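PDB 3L7V: YrdC-like domain-containing protein from Streptococcus mutans, which is of unknown function but may bind double-stranded RNA and take part in tRNA modification. Local coordinates for residues E48-E51 and I52-E56; S73-K76 and G77-K81; P226-T229 and I230-Y234. All coordinates share one frame; numbering follows the deposited sequence.

Contact 1: E48-E51 and I52-E56; sequences EGFE and IVKGE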
ATOM      1  N   GLU A  48       1.560 -20.103  -7.298  1.00 14.62           N
ATOM      2  CA  GLU A  48       0.390 -20.557  -6.558  1.00 22.57           C
ATOM      3  C   GLU A  48      -0.427 -19.358  -6.026  1.00 25.17           C
ATOM      4  O   GLU A  48      -1.648 -19.306  -6.191  1.00 22.16           O
ATOM      5  CB  GLU A  48       0.815 -21.511  -5.432  1.00 21.94           C
ATOM      6  CG  GLU A  48      -0.332 -22.289  -4.784  1.00 21.93           C
ATOM      7  CD  GLU A  48       0.138 -23.458  -3.903  1.00 32.75           C
ATOM      8  OE1 GLU A  48       1.363 -23.668  -3.758  1.00 38.84           O
ATOM      9  OE2 GLU A  48      -0.725 -24.175  -3.355  1.00 36.12           O
ATOM     10  N   GLY A  49       0.262 -18.387  -5.424  1.00 25.72           N
ATOM     11  CA  GLY A  49      -0.366 -17.172  -4.918  1.00 21.18           C
ATOM     12  C   GLY A  49      -1.026 -16.324  -5.994  1.00 24.34           C
ATOM     13  O   GLY A  49      -2.125 -15.790  -5.796  1.00 17.26           O
ATOM     14  N   PHE A  50      -0.348 -16.201  -7.137  1.00 25.93           N
ATOM     15  CA  PHE A  50      -0.899 -15.528  -8.314  1.00 26.00           C
ATOM     16  C   PHE A  50      -2.229 -16.147  -8.796  1.00 24.98           C
ATOM     17  O   PHE A  50      -3.225 -15.433  -8.965  1.00 22.68           O
ATOM     18  CB  PHE A  50       0.143 -15.530  -9.440  1.00 29.87           C
ATOM     19  CG  PHE A  50      -0.339 -14.928 -10.740  1.00 27.83           C
ATOM     20  CD1 PHE A  50      -0.843 -15.738 -11.749  1.00 32.91           C
ATOM     21  CD2 PHE A  50      -0.245 -13.564 -10.966  1.00 32.20           C
ATOM     22  CE1 PHE A  50      -1.267 -15.195 -12.960  1.00 36.43           C
ATOM     23  CE2 PHE A  50      -0.671 -13.012 -12.163  1.00 41.10           C
ATOM     24  CZ  PHE A  50      -1.187 -13.829 -13.164  1.00 43.60           C
ATOM     25  N   GLU A  51      -2.241 -17.462  -9.024  1.00 20.98           N
ATOM     26  CA  GLU A  51      -3.439 -18.143  -9.531  1.00 18.89           C
ATOM     27  C   GLU A  51      -4.624 -18.003  -8.571  1.00 21.51           C
ATOM     28  O   GLU A  51      -5.763 -17.874  -9.008  1.00 26.69           O
ATOM     29  CB  GLU A  51      -3.161 -19.625  -9.835  1.00 24.28           C
ATOM     30  CG  GLU A  51      -2.100 -19.863 -10.916  1.00 38.98           C
ATOM     31  CD  GLU A  51      -2.525 -19.390 -12.320  1.00 46.27           C
ATOM     32  OE1 GLU A  51      -3.737 -19.390 -12.623  1.00 43.48           O
ATOM     33  OE2 GLU A  51      -1.639 -19.030 -13.130  1.00 50.07           O
ATOM     34  N   ILE A  52      -4.354 -18.018  -7.266  1.00 22.18           N
ATOM     35  CA  ILE A  52      -5.411 -17.828  -6.270  1.00 24.72           C
ATOM     36  C   ILE A  52      -6.038 -16.428  -6.302  1.00 27.47           C
ATOM     37  O   ILE A  52      -7.257 -16.292  -6.260  1.00 23.22           O
ATOM     38  CB  ILE A  52      -4.937 -18.192  -4.839  1.00 22.50           C
ATOM     39  CG1 ILE A  52      -4.733 -19.705  -4.738  1.00 20.09           C
ATOM     40  CG2 ILE A  52      -5.962 -17.714  -3.782  1.00 20.52           C
ATOM     41  CD1 ILE A  52      -4.165 -20.164  -3.437  1.00 21.61           C
ATOM     42  N   VAL A  53      -5.210 -15.392  -6.407  1.00 28.83           N
ATOM     43  CA  VAL A  53      -5.719 -14.021  -6.406  1.00 24.58           C
ATOM     44  C   VAL A  53      -6.372 -13.661  -7.756  1.00 28.65           C
ATOM     45  O   VAL A  53      -7.329 -12.875  -7.829  1.00 33.01           O
ATOM     46  CB  VAL A  53      -4.620 -13.002  -5.963  1.00 31.29           C
ATOM     47  CG1 VAL A  53      -3.688 -12.654  -7.108  1.00 23.27           C
ATOM     48  CG2 VAL A  53      -5.254 -11.758  -5.397  1.00 40.75           C
ATOM     49  N   LYS A  54      -5.868 -14.262  -8.819  1.00 22.85           N
ATOM     50  CA  LYS A  54      -6.496 -14.153 -10.128  1.00 25.19           C
ATOM     51  C   LYS A  54      -7.933 -14.742 -10.145  1.00 35.11           C
ATOM     52  O   LYS A  54      -8.815 -14.203 -10.816  1.00 32.78           O
ATOM     53  CB  LYS A  54      -5.615 -14.827 -11.172  1.00 29.02           C
ATOM     54  CG  LYS A  54      -6.135 -14.741 -12.582  1.00 34.94           C
ATOM     55  CD  LYS A  54      -5.189 -15.445 -13.537  1.00 36.18           C
ATOM     56  CE  LYS A  54      -5.806 -15.558 -14.915  1.00 44.55           C
ATOM     57  NZ  LYS A  54      -4.844 -16.190 -15.859  1.00 54.15           N
ATOM     58  N   GLY A  55      -8.168 -15.825  -9.400  1.00 25.30           N
ATOM     59  CA  GLY A  55      -9.496 -16.420  -9.301  1.00 23.62           C
ATOM     60  C   GLY A  55     -10.527 -15.600  -8.521  1.00 32.56           C
ATOM     61  O   GLY A  55     -10.189 -14.913  -7.549  1.00 33.08           O
ATOM     62  N   GLU A  56     -11.791 -15.677  -8.937  1.00 31.03           N
ATOM     63  CA  GLU A  56     -12.882 -14.916  -8.310  1.00 33.27           C
ATOM     64  C   GLU A  56     -12.933 -15.089  -6.788  1.00 32.06           C
ATOM     65  O   GLU A  56     -13.052 -16.203  -6.297  1.00 27.53           O
ATOM     66  CB  GLU A  56     -14.236 -15.314  -8.931  1.00 31.86           C
ATOM     67  CG  GLU A  56     -15.454 -14.478  -8.478  1.00 29.10           C
ATOM     68  CD  GLU A  56     -16.772 -14.977  -9.076  1.00 37.90           C
ATOM     69  OE1 GLU A  56     -17.840 -14.409  -8.769  1.00 36.04           O
ATOM     70  OE2 GLU A  56     -16.744 -15.945  -9.867  1.00 48.94           O
TER

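Contact 2: S73-K76 and G77-K81; sequences SDKK and GLERK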
ATOM      1  N   SER A  73      -8.156  -8.971  -4.973  1.00 26.97           N
ATOM      2  CA  SER A  73      -8.314  -8.203  -6.209  1.00 25.74           C
ATOM      3  C   SER A  73      -9.765  -7.951  -6.680  1.00 24.48           C
ATOM      4  O   SER A  73      -9.972  -7.453  -7.784  1.00 25.16           O
ATOM      5  CB  SER A  73      -7.465  -8.806  -7.340  1.00 28.19           C
ATOM      6  OG  SER A  73      -8.036 -10.003  -7.826  1.00 42.84           O
ATOM      7  N   ASP A  74     -10.762  -8.265  -5.851  1.00 21.89           N
ATOM      8  CA  ASP A  74     -12.143  -7.916  -6.189  1.00 24.56           C
ATOM      9  C   ASP A  74     -13.048  -7.650  -4.985  1.00 22.37           C
ATOM     10  O   ASP A  74     -12.647  -7.829  -3.837  1.00 32.04           O
ATOM     11  CB  ASP A  74     -12.764  -8.977  -7.106  1.00 37.96           C
ATOM     12  CG  ASP A  74     -12.761 -10.365  -6.484  1.00 42.34           C
ATOM     13  OD1 ASP A  74     -12.702 -10.470  -5.236  1.00 46.79           O
ATOM     14  OD2 ASP A  74     -12.812 -11.350  -7.251  1.00 36.81           O
ATOM     15  N   LYS A  75     -14.275  -7.216  -5.252  1.00 21.06           N
ATOM     16  CA  LYS A  75     -15.235  -6.910  -4.185  1.00 22.89           C
ATOM     17  C   LYS A  75     -15.543  -8.106  -3.255  1.00 27.19           C
ATOM     18  O   LYS A  75     -15.552  -7.960  -2.025  1.00 28.07           O
ATOM     19  CB  LYS A  75     -16.526  -6.342  -4.791  1.00 34.14           C
ATOM     20  CG  LYS A  75     -17.638  -6.054  -3.794  1.00 36.35           C
ATOM     21  CD  LYS A  75     -17.336  -4.832  -2.959  1.00 43.73           C
ATOM     22  CE  LYS A  75     -18.540  -4.446  -2.094  1.00 53.03           C
ATOM     23  NZ  LYS A  75     -19.657  -3.838  -2.873  1.00 56.68           N
ATOM     24  N   LYS A  76     -15.795  -9.277  -3.840  1.00 31.10           N
ATOM     25  CA  LYS A  76     -16.005 -10.505  -3.060  1.00 33.31           C
ATOM     26  C   LYS A  76     -14.837 -10.836  -2.110  1.00 31.85           C
ATOM     27  O   LYS A  76     -15.052 -11.310  -0.991  1.00 31.54           O
ATOM     28  CB  LYS A  76     -16.272 -11.700  -3.983  1.00 35.94           C
ATOM     29  CG  LYS A  76     -17.701 -12.188  -3.994  1.00 44.04           C
ATOM     30  CD  LYS A  76     -17.977 -13.117  -2.807  1.00 54.16           C
ATOM     31  CE  LYS A  76     -18.182 -12.340  -1.509  1.00 60.42           C
ATOM     32  NZ  LYS A  76     -18.184 -13.214  -0.302  1.00 60.18           N
ATOM     33  N   GLY A  77     -13.606 -10.600  -2.560  1.00 23.89           N
ATOM     34  CA  GLY A  77     -12.442 -10.815  -1.714  1.00 22.10           C
ATOM     35  C   GLY A  77     -12.319  -9.755  -0.629  1.00 27.48           C
ATOM     36  O   GLY A  77     -11.883 -10.053   0.484  1.00 23.45           O
ATOM     37  N   LEU A  78     -12.710  -8.519  -0.959  1.00 26.83           N
ATOM     38  CA  LEU A  78     -12.662  -7.401  -0.015  1.00 26.63           C
ATOM     39  C   LEU A  78     -13.633  -7.576   1.140  1.00 25.00           C
ATOM     40  O   LEU A  78     -13.285  -7.300   2.285  1.00 22.79           O
ATOM     41  CB  LEU A  78     -12.906  -6.061  -0.721  1.00 25.33           C
ATOM     42  CG  LEU A  78     -11.703  -5.463  -1.448  1.00 28.47           C
ATOM     43  CD1 LEU A  78     -12.131  -4.502  -2.548  1.00 25.21           C
ATOM     44  CD2 LEU A  78     -10.761  -4.776  -0.445  1.00 31.99           C
ATOM     45  N   GLU A  79     -14.849  -8.028   0.838  1.00 27.53           N
ATOM     46  CA  GLU A  79     -15.816  -8.379   1.886  1.00 33.23           C
ATOM     47  C   GLU A  79     -15.252  -9.402   2.881  1.00 26.49           C
ATOM     48  O   GLU A  79     -15.408  -9.260   4.090  1.00 30.40           O
ATOM     49  CB  GLU A  79     -17.111  -8.930   1.272  1.00 38.75           C
ATOM     50  CG  GLU A  79     -17.841  -7.966   0.355  1.00 44.00           C
ATOM     51  CD  GLU A  79     -18.623  -6.909   1.103  1.00 51.00           C
ATOM     52  OE1 GLU A  79     -19.339  -6.124   0.439  1.00 57.46           O
ATOM     53  OE2 GLU A  79     -18.530  -6.863   2.348  1.00 49.25           O
ATOM     54  N   ARG A  80     -14.601 -10.437   2.362  1.00 25.61           N
ATOM     55  CA  ARG A  80     -13.988 -11.450   3.211  1.00 27.50           C
ATOM     56  C   ARG A  80     -12.921 -10.821   4.127  1.00 27.85           C
ATOM     57  O   ARG A  80     -12.809 -11.180   5.290  1.00 27.46           O
ATOM     58  CB  ARG A  80     -13.418 -12.615   2.365  1.00 29.40           C
ATOM     59  CG  ARG A  80     -14.492 -13.442   1.586  1.00 24.55           C
ATOM     60  CD  ARG A  80     -13.882 -14.444   0.569  1.00 30.12           C
ATOM     61  NE  ARG A  80     -13.216 -15.587   1.216  1.00 29.46           N
ATOM     62  CZ  ARG A  80     -12.317 -16.385   0.639  1.00 26.63           C
ATOM     63  NH1 ARG A  80     -11.927 -16.181  -0.612  1.00 27.97           N
ATOM     64  NH2 ARG A  80     -11.780 -17.388   1.326  1.00 27.02           N
ATOM     65  N   LYS A  81     -12.162  -9.857   3.608  1.00 32.93           N
ATOM     66  CA  LYS A  81     -11.082  -9.238   4.377  1.00 31.26           C
ATOM     67  C   LYS A  81     -11.598  -8.431   5.556  1.00 28.17           C
ATOM     68  O   LYS A  81     -11.139  -8.606   6.680  1.00 32.97           O
ATOM     69  CB  LYS A  81     -10.204  -8.336   3.504  1.00 32.23           C
ATOM     70  CG  LYS A  81      -8.795  -8.212   4.046  1.00 34.41           C
ATOM     71  CD  LYS A  81      -8.258  -6.812   3.926  1.00 33.03           C
ATOM     72  CE  LYS A  81      -8.152  -6.371   2.495  1.00 31.77           C
ATOM     73  NZ  LYS A  81      -8.156  -4.901   2.451  1.00 33.23           N
TER

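Contact 3: P226-T229 and I230-Y234; sequences PDKT and IETRY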
ATOM      1  N   PRO A 226      18.070  -5.299  11.117  1.00 29.60           N
ATOM      2  CA  PRO A 226      18.985  -6.094  11.951  1.00 32.24           C
ATOM      3  C   PRO A 226      19.521  -5.317  13.153  1.00 36.94           C
ATOM      4  O   PRO A 226      20.030  -5.903  14.109  1.00 41.74           O
ATOM      5  CB  PRO A 226      20.145  -6.438  10.995  1.00 30.25           C
ATOM      6  CG  PRO A 226      19.751  -5.915   9.649  1.00 29.67           C
ATOM      7  CD  PRO A 226      18.687  -4.888   9.845  1.00 24.26           C
ATOM      8  N   ASP A 227      19.417  -3.999  13.099  1.00 43.03           N
ATOM      9  CA  ASP A 227      19.939  -3.151  14.162  1.00 46.39           C
ATOM     10  C   ASP A 227      18.890  -2.853  15.236  1.00 42.92           C
ATOM     11  O   ASP A 227      19.159  -2.103  16.172  1.00 45.47           O
ATOM     12  CB  ASP A 227      20.459  -1.841  13.569  1.00 52.41           C
ATOM     13  CG  ASP A 227      19.397  -1.106  12.759  1.00 57.74           C
ATOM     14  OD1 ASP A 227      19.080   0.050  13.116  1.00 62.40           O
ATOM     15  OD2 ASP A 227      18.872  -1.689  11.779  1.00 49.72           O
ATOM     16  N   LYS A 228      17.697  -3.426  15.101  1.00 31.66           N
ATOM     17  CA  LYS A 228      16.630  -3.161  16.060  1.00 36.42           C
ATOM     18  C   LYS A 228      16.302  -4.388  16.892  1.00 39.32           C
ATOM     19  O   LYS A 228      16.812  -5.473  16.630  1.00 35.71           O
ATOM     20  CB  LYS A 228      15.369  -2.655  15.350  1.00 28.76           C
ATOM     21  CG  LYS A 228      15.567  -1.311  14.647  1.00 32.31           C
ATOM     22  CD  LYS A 228      16.116  -0.270  15.607  1.00 34.44           C
ATOM     23  CE  LYS A 228      16.488   1.029  14.898  1.00 38.24           C
ATOM     24  NZ  LYS A 228      15.309   1.895  14.633  1.00 41.73           N
ATOM     25  N   THR A 229      15.461  -4.197  17.906  1.00 39.52           N
ATOM     26  CA  THR A 229      14.911  -5.303  18.683  1.00 36.39           C
ATOM     27  C   THR A 229      13.414  -5.337  18.455  1.00 32.76           C
ATOM     28  O   THR A 229      12.865  -4.459  17.789  1.00 30.93           O
ATOM     29  CB  THR A 229      15.131  -5.117  20.184  1.00 38.84           C
ATOM     30  OG1 THR A 229      14.235  -4.109  20.668  1.00 39.05           O
ATOM     31  CG2 THR A 229      16.568  -4.710  20.483  1.00 38.55           C
ATOM     32  N   ILE A 230      12.744  -6.333  19.022  1.00 32.07           N
ATOM     33  CA  ILE A 230      11.303  -6.456  18.840  1.00 30.94           C
ATOM     34  C   ILE A 230      10.546  -5.247  19.408  1.00 29.26           C
ATOM     35  O   ILE A 230       9.491  -4.866  18.891  1.00 28.15           O
ATOM     36  CB  ILE A 230      10.749  -7.798  19.401  1.00 50.11           C
ATOM     37  CG1 ILE A 230       9.223  -7.839  19.284  1.00 54.78           C
ATOM     38  CG2 ILE A 230      11.185  -8.014  20.835  1.00 44.34           C
ATOM     39  CD1 ILE A 230       8.619  -9.211  19.514  1.00 56.16           C
ATOM     40  N   GLU A 231      11.099  -4.633  20.452  1.00 22.78           N
ATOM     41  CA  GLU A 231      10.514  -3.417  21.024  1.00 26.68           C
ATOM     42  C   GLU A 231      10.808  -2.144  20.212  1.00 31.77           C
ATOM     43  O   GLU A 231      10.008  -1.212  20.215  1.00 32.00           O
ATOM     44  CB  GLU A 231      10.968  -3.204  22.480  1.00 25.82           C
ATOM     45  CG  GLU A 231      10.325  -4.124  23.509  1.00 38.29           C
ATOM     46  CD  GLU A 231      10.588  -3.673  24.950  1.00 50.03           C
ATOM     47  OE1 GLU A 231      11.662  -3.095  25.213  1.00 51.53           O
ATOM     48  OE2 GLU A 231       9.717  -3.892  25.822  1.00 51.96           O
ATOM     49  N   THR A 232      11.945  -2.105  19.518  1.00 26.27           N
ATOM     50  CA  THR A 232      12.371  -0.886  18.840  1.00 31.43           C
ATOM     51  C   THR A 232      12.185  -0.856  17.315  1.00 34.04           C
ATOM     52  O   THR A 232      12.361   0.195  16.702  1.00 34.41           O
ATOM     53  CB  THR A 232      13.827  -0.541  19.173  1.00 37.42           C
ATOM     54  OG1 THR A 232      14.685  -1.626  18.788  1.00 36.67           O
ATOM     55  CG2 THR A 232      13.973  -0.282  20.661  1.00 39.76           C
ATOM     56  N   ARG A 233      11.826  -1.990  16.712  1.00 24.67           N
ATOM     57  CA  ARG A 233      11.589  -2.049  15.270  1.00 19.54           C
ATOM     58  C   ARG A 233      10.292  -1.330  14.896  1.00 32.30           C
ATOM     59  O   ARG A 233       9.325  -1.358  15.656  1.00 35.43           O
ATOM     60  CB  ARG A 233      11.486  -3.505  14.802  1.00 11.29           C
ATOM     61  CG  ARG A 233      10.332  -4.266  15.453  1.00 15.85           C
ATOM     62  CD  ARG A 233      10.308  -5.746  15.060  1.00 21.75           C
ATOM     63  NE  ARG A 233       9.981  -5.936  13.646  1.00 20.36           N
ATOM     64  CZ  ARG A 233       8.747  -5.922  13.158  1.00 25.35           C
ATOM     65  NH1 ARG A 233       7.718  -5.727  13.969  1.00 33.64           N
ATOM     66  NH2 ARG A 233       8.535  -6.095  11.856  1.00 23.45           N
ATOM     67  N   TYR A 234      10.273  -0.702  13.718  1.00 30.33           N
ATOM     68  CA  TYR A 234       9.038  -0.184  13.122  1.00 23.26           C
ATOM     69  C   TYR A 234       8.068  -1.305  12.693  1.00 18.98           C
ATOM     70  O   TYR A 234       8.487  -2.348  12.191  1.00 14.88           O
ATOM     71  CB  TYR A 234       9.369   0.703  11.914  1.00 26.20           C
ATOM     72  CG  TYR A 234      10.057   1.994  12.278  1.00 27.26           C
ATOM     73  CD1 TYR A 234      11.423   2.159  12.087  1.00 26.71           C
ATOM     74  CD2 TYR A 234       9.342   3.050  12.824  1.00 28.17           C
ATOM     75  CE1 TYR A 234      12.058   3.350  12.424  1.00 28.93           C
ATOM     76  CE2 TYR A 234       9.970   4.243  13.174  1.00 26.86           C
ATOM     77  CZ  TYR A 234      11.319   4.384  12.968  1.00 28.85           C
ATOM     78  OH  TYR A 234      11.925   5.560  13.308  1.00 33.74           O
TER

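Contact 1: E48-E51 and I52-E56
E48 meets I52 one helical turn on: its carbonyl O accepts the I52 N-H at 3.2 Å. The I52 side chain leans over the same oxygen, CG1 of I52 lying 3.4 Å from O of E48, with CD1 farther along. Chi1 of I52 (-69°) sets CG1 beside its own backbone N, the side on which this carbonyl lies. At G49 the pattern repeats, the carbonyl O taking the N-H of V53, while the G49 N-H is bonded to the S46 hydroxyl in the preceding turn. V53 CG1 lies over the G49 and F50 carbonyls, nearer to that of F50, 3.4 Å from its O. These residues make up nearly the whole of helix 47-54, an amphipathic helix whose F50, V53 and K54 side chains pack against helix 167-180, M176 touching all three. The F50 carbonyl receives the straightest of the four backbone bonds, from K54 N at 2.9 Å (161°). Farther out, the F50 and K54 side chains meet at a slant, CE1 of the F50 ring 4.0 Å from CD of K54. Both leave the backbone with CG anti to N, F50 at 177°, and the lysine then runs fully extended past the ring to a salt bridge with E180. E51 holds its OE2 in the plane of the F50 ring, at the edge. Its OE1 remains 4.7 Å from K54 NZ, an opposite charge nearby but not paired. The E51 carbonyl bonds to the N-H of G55, where the backbone leaves helical geometry.

Contact 2: S73-K76 and G77-K81
The carboxylate of D74 joins two separate parts of the backbone: OD1 accepts the N-H of G77 at 2.8 Å, nearly along the C-O axis, while OD2 takes the N-H of G57. Chi1 of 59° puts CG between the backbone N and the carbonyl carbon, from where OD1 can turn back to the start of helix 75-85. D74 is thus the N-cap, and its own carbonyl O receives the L78 N-H, with L78 CG 3.5 Å from that O. The E79 carboxylate is approached by K75 through carbon: CE of K75 is 3.1 Å from OE1 of E79, whereas K75 NZ stays 4.0 Å from the same oxygen. The lysine bends at chi2 and chi4, and its ammonium forms a salt bridge with E150 and a hydrogen bond to the G147 carbonyl. The R80 chain rests CG 3.4 Å from O of K76 and carries its guanidinium away to a salt bridge with D212. The negative D74 faces the positive end of the helix dipole, and the bonds from G77 and G57 would be expected to favour its ionised form. K75 O accepts E79 N at 2.9 Å, but their side-chain charges stay beyond a salt bridge.

Contact 3: P226-T229 and I230-Y234
T229 and T232 form the tight part of this contact. The N-H of T229 points almost straight at OG1 of T232, 2.8 Å away at 173°, and the two threonine side chains slant across each other. Each holds its OG1 between the backbone N and the carbonyl carbon (chi1 74° in T229), which turns both hydroxyls into the bend. The T229 carbonyl O is gripped twice, by R233 N at 2.9 Å and weakly by T232 N; CB of R233 also lies 3.4 Å from this O. The backbone makes a type I beta turn over T229-T232, its bond weak, overlapped by an alpha turn closed by R233 N to T229 O, and the weak bond from E231 N to T229 OG1 adds an ST turn. The bend lies in the loop between helix 218-223 and strand 239-241. On its looser side K228 runs across T232 at about a right angle, CB and CD each 3.7 Å from the T232 OG1. The lysine then bends so that its NZ comes only to 4.2 Å from CE1 of the Y234 ring. I230 and E231 are exposed at the turn's outer corner, and the R233 guanidinium leads away, weakly bonded to the V66 carbonyl, with a bound sulfate about 5 Å from the side chain's nearest atom.

How the contacts relate
From the N terminus the three contacts follow in series and none encloses another; all are local and close no long loop. Contact 1 runs along helix 47-54 to its C-terminal end; the antiparallel strands 59-64 and 67-72 come next, and contact 2 opens helix 75-85 directly after them. The two helix ends flank that strand pair along the chain and meet, with V53 O 3.0 Å from S73 OG in a probable hydrogen bond and CA of E56 packing on OD2 of D74. Contact 3 comes much later, forming a small bend ahead of strand 239-241. It is remote: its nearest atoms are about 22 Å from contact 1 and about 19 Å from contact 2.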